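Local coordinates for Ent-copalyl diphosphate synthase (PDB 5BP8), which belongs by name and family to the bacterial terpene cyclases, as a largely alpha-helical protein related to the squalene-hopene cyclases, at residues P304-D308 with F338-G342; T346-T351 with W394-W398. One frame throughout, in Å; residues are numbered along the deposited sequence.

Interaction 1: P304-D308 with F338-G342; sequences PSDSD and FSCFG
Ser307 is held by two successive carbonyls of the 338-342 loop. Its backbone N donates to Cys340 O (2.8 Å) with a nearly straight N-H...O angle of 167°. With chi1 at 65°, OG lies between the backbone N and C and donates to Ser339 O at 2.6 Å; the short hydroxymethyl group of serine brings OG directly to this carbonyl while the backbone N of the same residue binds the next one. Cys340 supplies a compact, weakly polar thiol: SG packs against Asp308 CB at 3.8 Å and lies 3.7 Å from Asp306 OD2. Phe341 turns its ring back over the first segment. Asp306 CB sits above one ring face, 3.7 Å from the centroid, a CH-pi contact, while Pro304 CG meets the ring edge at CE2 (4.0 Å). The carboxylate of Asp306 looks after the helix instead, its OD2 accepting from Asp309 N as an N-cap. The sequence from Asp306 to Asp309 fits the DXDD signature of class II terpene cyclases. Asp308 OD1 is hydrogen-bonded to His354, and Ser307, Asp308 and Cys340 all touch Thr351, so the loop and the start of helix 307-319 pack together against helix 349-365.

Interaction 2: T346-T351 with W394-W398; sequences TPSTST and WMDKW. With SO4 (sulfate ion), chain B.
The capped N-terminus of helix 349-365 is clasped by the Asx turn of Asp396, whose carboxylate takes four hydrogen bonds. Chi1 of -178° sends Asp396 CG away from its own backbone N and in among the serines. OD1 accepts from Ser348 OG (2.6 Å) on its syn lone pair and from Ser350 N (2.9 Å) out of the carboxylate plane. OD2 is gripped from opposite faces, by Ser350 OG at 2.7 Å and by Trp398 N at 3.0 Å, the latter bond closing the turn. An aspartate suits a helix start, where N-H groups would favour a negative partner. Ser348, the N-cap, works both ways: while donating to Asp396, its OG accepts from Thr351 N (3.0 Å) and from Thr351 OG1. Thr349 OG1 donates to the carbonyl O of selenomethionine Met395 (2.8 Å) from above the carbonyl plane. Lys397 lays CG over the indole face of Trp398, then bends at chi3 (-70°) to bring NZ onto Thr346 O (2.7 Å) and a sulfate, probably from the crystallisation liquor, whose O1 is 2.9 Å from NZ and also accepts from Thr346 N. A water linked to Pro347 O bonds weakly to Thr349 N and Lys397 N. Trp394 touches Gln388, consistent with a QW motif, and gives its NE1 to Leu384 O. Its ring packs on helix 402-416, Thr349 meets Trp383 of helix 370-386, and Thr351 faces helix 307-319.

Overall arrangement
Both contacts tie the first turn of a helix to a loop, and the helices concerned, 307-319 and 349-365, are consecutive in the chain. They also adjoin directly: Thr351 is the shared residue, its OG1 lying 3.4 Å from Cys340 SG, and Trp398 NE1 lies 3.5 Å from the same Cys340 SG. Interaction 1 is the more buried and mixes backbone carbonyl acceptors with thiol and aromatic packing. Interaction 2, with centre about 12 Å away, is more polar. Each helix is capped by the residue just before it, Asp306 or Ser348; in interaction 2 the opposite loop adds the carboxylate of Asp396, and the buried end grades into a partly exposed lysine and a bound anion.

Interaction 1: P304-D308 with F338-G342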
ATOM      1  N   PRO A 304     -12.644   3.342   6.145  1.00 22.31           N
ATOM      2  CA  PRO A 304     -13.550   4.376   5.634  1.00 22.17           C
ATOM      3  C   PRO A 304     -13.501   4.415   4.129  1.00 20.68           C
ATOM      4  O   PRO A 304     -12.468   4.096   3.527  1.00 19.86           O
ATOM      5  CB  PRO A 304     -12.978   5.683   6.226  1.00 23.91           C
ATOM      6  CG  PRO A 304     -11.559   5.388   6.544  1.00 22.91           C
ATOM      7  CD  PRO A 304     -11.459   3.922   6.809  1.00 23.70           C
ATOM      8  N   SER A 305     -14.608   4.816   3.520  1.00 20.65           N
ATOM      9  CA  SER A 305     -14.711   4.915   2.071  1.00 22.07           C
ATOM     10  C   SER A 305     -13.767   5.961   1.534  1.00 21.18           C
ATOM     11  O   SER A 305     -13.463   6.952   2.220  1.00 21.98           O
ATOM     12  CB  SER A 305     -16.156   5.238   1.671  1.00 24.86           C
ATOM     13  OG  SER A 305     -16.966   4.089   1.965  1.00 28.83           O
ATOM     14  N   ASP A 306     -13.272   5.738   0.320  1.00 19.92           N
ATOM     15  CA  ASP A 306     -12.423   6.704  -0.339  1.00 19.61           C
ATOM     16  C   ASP A 306     -12.736   6.714  -1.810  1.00 18.69           C
ATOM     17  O   ASP A 306     -13.197   5.721  -2.365  1.00 19.40           O
ATOM     18  CB  ASP A 306     -10.918   6.416  -0.111  1.00 19.90           C
ATOM     19  CG  ASP A 306     -10.439   5.209  -0.872  1.00 19.75           C
ATOM     20  OD1 ASP A 306     -10.502   4.079  -0.332  1.00 20.25           O
ATOM     21  OD2 ASP A 306      -9.983   5.396  -2.015  1.00 19.50           O
ATOM     22  N   SER A 307     -12.451   7.826  -2.468  1.00 19.70           N
ATOM     23  CA  SER A 307     -12.865   7.967  -3.851  1.00 20.14           C
ATOM     24  C   SER A 307     -12.028   7.164  -4.845  1.00 20.61           C
ATOM     25  O   SER A 307     -12.499   6.868  -5.943  1.00 21.03           O
ATOM     26  CB  SER A 307     -12.893   9.432  -4.279  1.00 20.87           C
ATOM     27  OG  SER A 307     -11.621  10.048  -4.290  1.00 20.42           O
ATOM     28  N   ASP A 308     -10.792   6.817  -4.480  1.00 20.19           N
ATOM     29  CA  ASP A 308      -9.959   6.041  -5.390  1.00 20.33           C
ATOM     30  C   ASP A 308     -10.534   4.644  -5.519  1.00 19.07           C
ATOM     31  O   ASP A 308     -10.796   4.173  -6.634  1.00 19.58           O
ATOM     32  CB  ASP A 308      -8.509   6.030  -4.921  1.00 21.00           C
ATOM     33  CG  ASP A 308      -7.543   5.462  -5.957  1.00 23.04           C
ATOM     34  OD1 ASP A 308      -7.728   5.728  -7.180  1.00 22.82           O
ATOM     35  OD2 ASP A 308      -6.552   4.782  -5.518  1.00 22.08           O
ATOM     36  N   PHE A 338     -10.801  16.312  -7.398  1.00 25.94           N
ATOM     37  CA  PHE A 338     -11.498  15.512  -6.407  1.00 25.98           C
ATOM     38  C   PHE A 338     -10.558  15.097  -5.295  1.00 25.14           C
ATOM     39  O   PHE A 338      -9.404  14.755  -5.566  1.00 23.17           O
ATOM     40  CB  PHE A 338     -12.080  14.254  -7.055  1.00 25.72           C
ATOM     41  CG  PHE A 338     -13.348  14.503  -7.828  1.00 26.20           C
ATOM     42  CD1 PHE A 338     -13.318  15.214  -9.038  1.00 25.81           C
ATOM     43  CD2 PHE A 338     -14.556  14.031  -7.361  1.00 25.62           C
ATOM     44  CE1 PHE A 338     -14.484  15.449  -9.740  1.00 27.12           C
ATOM     45  CE2 PHE A 338     -15.734  14.280  -8.057  1.00 26.81           C
ATOM     46  CZ  PHE A 338     -15.691  14.986  -9.243  1.00 26.24           C
ATOM     47  N   SER A 339     -11.044  15.106  -4.063  1.00 25.31           N
ATOM     48  CA  SER A 339     -10.248  14.571  -2.953  1.00 24.67           C
ATOM     49  C   SER A 339     -10.387  13.053  -2.898  1.00 24.35           C
ATOM     50  O   SER A 339     -11.317  12.490  -3.464  1.00 23.39           O
ATOM     51  CB  SER A 339     -10.672  15.153  -1.615  1.00 26.08           C
ATOM     52  OG  SER A 339     -11.999  14.763  -1.316  1.00 28.28           O
ATOM     53  N   CYS A 340      -9.455  12.398  -2.203  1.00 23.06           N
ATOM     54  CA  CYS A 340      -9.474  10.936  -2.085  1.00 22.49           C
ATOM     55  C   CYS A 340     -10.242  10.524  -0.832  1.00 22.97           C
ATOM     56  O   CYS A 340     -11.167   9.684  -0.875  1.00 21.61           O
ATOM     57  CB  CYS A 340      -8.050  10.362  -2.064  1.00 22.27           C
ATOM     58  SG  CYS A 340      -8.046   8.545  -2.079  1.00 22.73           S
ATOM     59  N   PHE A 341      -9.894  11.161   0.283  1.00 23.59           N
ATOM     60  CA  PHE A 341     -10.691  11.065   1.497  1.00 24.85           C
ATOM     61  C   PHE A 341     -11.420  12.384   1.661  1.00 25.96           C
ATOM     62  O   PHE A 341     -11.187  13.351   0.907  1.00 26.54           O
ATOM     63  CB  PHE A 341      -9.820  10.704   2.698  1.00 25.14           C
ATOM     64  CG  PHE A 341      -9.382   9.273   2.706  1.00 26.18           C
ATOM     65  CD1 PHE A 341      -8.253   8.866   1.992  1.00 26.76           C
ATOM     66  CD2 PHE A 341     -10.098   8.313   3.408  1.00 26.11           C
ATOM     67  CE1 PHE A 341      -7.860   7.543   1.986  1.00 27.21           C
ATOM     68  CE2 PHE A 341      -9.709   6.988   3.397  1.00 26.15           C
ATOM     69  CZ  PHE A 341      -8.578   6.600   2.711  1.00 27.08           C
ATOM     70  N   GLY A 342     -12.351  12.447   2.596  1.00 25.75           N
ATOM     71  CA  GLY A 342     -13.106  13.706   2.757  1.00 26.03           C
ATOM     72  C   GLY A 342     -12.236  14.895   3.154  1.00 24.90           C
ATOM     73  O   GLY A 342     -12.434  16.019   2.663  1.00 25.20           O
TER

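Interaction 2: T346-T351 with W394-W398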
ATOM      1  N   THR A 346      -2.984  16.738   0.895  1.00 25.43           N
ATOM      2  CA  THR A 346      -2.352  16.546  -0.394  1.00 26.38           C
ATOM      3  C   THR A 346      -3.262  15.779  -1.321  1.00 25.01           C
ATOM      4  O   THR A 346      -3.693  14.664  -0.989  1.00 23.48           O
ATOM      5  CB  THR A 346      -1.044  15.747  -0.194  1.00 27.74           C
ATOM      6  OG1 THR A 346      -0.216  16.495   0.698  1.00 30.59           O
ATOM      7  CG2 THR A 346      -0.317  15.555  -1.497  1.00 28.94           C
ATOM      8  N   PRO A 347      -3.585  16.359  -2.487  1.00 24.43           N
ATOM      9  CA  PRO A 347      -4.372  15.597  -3.448  1.00 24.15           C
ATOM     10  C   PRO A 347      -3.605  14.438  -4.070  1.00 22.26           C
ATOM     11  O   PRO A 347      -2.372  14.453  -4.129  1.00 22.29           O
ATOM     12  CB  PRO A 347      -4.692  16.611  -4.564  1.00 26.30           C
ATOM     13  CG  PRO A 347      -4.071  17.898  -4.179  1.00 28.11           C
ATOM     14  CD  PRO A 347      -3.147  17.663  -3.028  1.00 27.73           C
ATOM     15  N   SER A 348      -4.353  13.480  -4.571  1.00 21.34           N
ATOM     16  CA  SER A 348      -3.830  12.330  -5.267  1.00 20.49           C
ATOM     17  C   SER A 348      -4.061  12.435  -6.775  1.00 21.27           C
ATOM     18  O   SER A 348      -5.197  12.603  -7.234  1.00 21.94           O
ATOM     19  CB  SER A 348      -4.493  11.072  -4.734  1.00 20.33           C
ATOM     20  OG  SER A 348      -4.204   9.960  -5.554  1.00 20.02           O
ATOM     21  N   THR A 349      -2.993  12.303  -7.546  1.00 20.84           N
ATOM     22  CA  THR A 349      -3.100  12.299  -9.017  1.00 21.44           C
ATOM     23  C   THR A 349      -3.726  11.003  -9.510  1.00 20.78           C
ATOM     24  O   THR A 349      -4.606  11.033 -10.381  1.00 21.40           O
ATOM     25  CB  THR A 349      -1.722  12.480  -9.688  1.00 21.71           C
ATOM     26  OG1 THR A 349      -0.812  11.477  -9.193  1.00 22.33           O
ATOM     27  CG2 THR A 349      -1.162  13.865  -9.400  1.00 22.36           C
ATOM     28  N   SER A 350      -3.338   9.859  -8.913  1.00 19.77           N
ATOM     29  CA  SER A 350      -3.873   8.558  -9.334  1.00 19.57           C
ATOM     30  C   SER A 350      -5.380   8.479  -9.039  1.00 19.29           C
ATOM     31  O   SER A 350      -6.129   7.890  -9.811  1.00 20.52           O
ATOM     32  CB  SER A 350      -3.115   7.366  -8.685  1.00 19.71           C
ATOM     33  OG  SER A 350      -3.449   7.252  -7.324  1.00 19.75           O
ATOM     34  N   THR A 351      -5.814   9.061  -7.931  1.00 19.17           N
ATOM     35  CA  THR A 351      -7.234   9.078  -7.573  1.00 19.51           C
ATOM     36  C   THR A 351      -8.051   9.839  -8.634  1.00 20.19           C
ATOM     37  O   THR A 351      -9.085   9.361  -9.109  1.00 21.22           O
ATOM     38  CB  THR A 351      -7.434   9.690  -6.189  1.00 19.75           C
ATOM     39  OG1 THR A 351      -6.759   8.884  -5.204  1.00 19.73           O
ATOM     40  CG2 THR A 351      -8.926   9.817  -5.810  1.00 20.25           C
ATOM     41  N   TRP A 394       4.240  11.776 -13.785  1.00 22.31           N
ATOM     42  CA  TRP A 394       3.483  12.255 -12.642  1.00 22.43           C
ATOM     43  C   TRP A 394       4.036  11.532 -11.400  1.00 21.97           C
ATOM     44  O   TRP A 394       4.733  10.547 -11.538  1.00 22.68           O
ATOM     45  CB  TRP A 394       1.984  11.915 -12.740  1.00 22.99           C
ATOM     46  CG  TRP A 394       1.146  12.796 -13.656  1.00 23.89           C
ATOM     47  CD1 TRP A 394       0.362  13.852 -13.290  1.00 24.29           C
ATOM     48  CD2 TRP A 394       0.958  12.623 -15.057  1.00 24.78           C
ATOM     49  NE1 TRP A 394      -0.280  14.376 -14.398  1.00 25.26           N
ATOM     50  CE2 TRP A 394       0.048  13.616 -15.486  1.00 25.30           C
ATOM     51  CE3 TRP A 394       1.478  11.730 -16.000  1.00 25.08           C
ATOM     52  CZ2 TRP A 394      -0.340  13.752 -16.841  1.00 27.33           C
ATOM     53  CZ3 TRP A 394       1.076  11.840 -17.326  1.00 26.88           C
ATOM     54  CH2 TRP A 394       0.180  12.857 -17.738  1.00 26.77           C
HETATM   55  N   MSE A 395       3.705  12.045 -10.225  1.00 21.78           N
HETATM   56  CA  MSE A 395       3.939  11.342  -8.954  1.00 23.04           C
HETATM   57  C   MSE A 395       2.614  11.318  -8.240  1.00 22.74           C
HETATM   58  O   MSE A 395       1.774  12.205  -8.437  1.00 22.04           O
HETATM   59  CB  MSE A 395       4.943  12.091  -8.086  1.00 25.65           C
HETATM   60  CG  MSE A 395       6.404  11.702  -8.295  1.00 30.78           C
HETATM   61 SE   MSE A 395       6.787   9.791  -7.958  0.65 31.61          SE
HETATM   62  CE  MSE A 395       6.762   9.461  -6.026  1.00 31.24           C
ATOM     63  N   ASP A 396       2.428  10.325  -7.366  1.00 21.44           N
ATOM     64  CA  ASP A 396       1.190  10.164  -6.622  1.00 21.62           C
ATOM     65  C   ASP A 396       1.495   9.865  -5.168  1.00 22.92           C
ATOM     66  O   ASP A 396       2.481   9.198  -4.859  1.00 21.74           O
ATOM     67  CB  ASP A 396       0.348   9.025  -7.175  1.00 21.72           C
ATOM     68  CG  ASP A 396      -0.970   8.864  -6.433  1.00 22.17           C
ATOM     69  OD1 ASP A 396      -1.754   9.829  -6.435  1.00 20.88           O
ATOM     70  OD2 ASP A 396      -1.240   7.768  -5.870  1.00 22.13           O
ATOM     71  N   LYS A 397       0.623  10.343  -4.297  1.00 23.01           N
ATOM     72  CA  LYS A 397       0.790  10.169  -2.866  1.00 23.92           C
ATOM     73  C   LYS A 397       0.695   8.738  -2.373  1.00 21.61           C
ATOM     74  O   LYS A 397       1.144   8.463  -1.275  1.00 22.94           O
ATOM     75  CB  LYS A 397      -0.228  11.039  -2.094  1.00 23.66           C
ATOM     76  CG  LYS A 397      -1.653  10.535  -2.126  1.00 24.30           C
ATOM     77  CD  LYS A 397      -2.624  11.547  -1.509  1.00 24.59           C
ATOM     78  CE  LYS A 397      -2.443  11.669  -0.006  1.00 23.78           C
ATOM     79  NZ  LYS A 397      -3.521  12.501   0.596  1.00 23.75           N
ATOM     80  N   TRP A 398       0.017   7.839  -3.095  1.00 21.69           N
ATOM     81  CA  TRP A 398      -0.239   6.489  -2.581  1.00 20.58           C
ATOM     82  C   TRP A 398       0.850   5.466  -2.929  1.00 19.85           C
ATOM     83  O   TRP A 398       0.754   4.337  -2.503  1.00 19.16           O
ATOM     84  CB  TRP A 398      -1.587   5.941  -3.089  1.00 22.32           C
ATOM     85  CG  TRP A 398      -2.763   6.807  -2.676  1.00 23.71           C
ATOM     86  CD1 TRP A 398      -3.689   7.378  -3.505  1.00 24.50           C
ATOM     87  CD2 TRP A 398      -3.110   7.221  -1.337  1.00 24.27           C
ATOM     88  NE1 TRP A 398      -4.609   8.103  -2.757  1.00 24.26           N
ATOM     89  CE2 TRP A 398      -4.266   8.032  -1.432  1.00 24.79           C
ATOM     90  CE3 TRP A 398      -2.561   6.981  -0.070  1.00 25.85           C
ATOM     91  CZ2 TRP A 398      -4.867   8.622  -0.308  1.00 26.06           C
ATOM     92  CZ3 TRP A 398      -3.163   7.570   1.051  1.00 26.78           C
ATOM     93  CH2 TRP A 398      -4.309   8.370   0.922  1.00 26.47           C
TER
HETATM   94  S   SO4 B 701      -2.824  13.840   3.823  1.00 28.83           S
HETATM   95  O1  SO4 B 701      -2.617  14.501   2.511  1.00 26.61           O
HETATM   96  O2  SO4 B 701      -3.554  14.821   4.697  1.00 29.35           O
HETATM   97  O3  SO4 B 701      -3.512  12.581   3.715  1.00 30.14           O
HETATM   98  O4  SO4 B 701      -1.494  13.630   4.421  1.00 29.82           O
HETATM   99  O   HOH W   1      -0.442  12.947  -5.414  1.00 23.47           O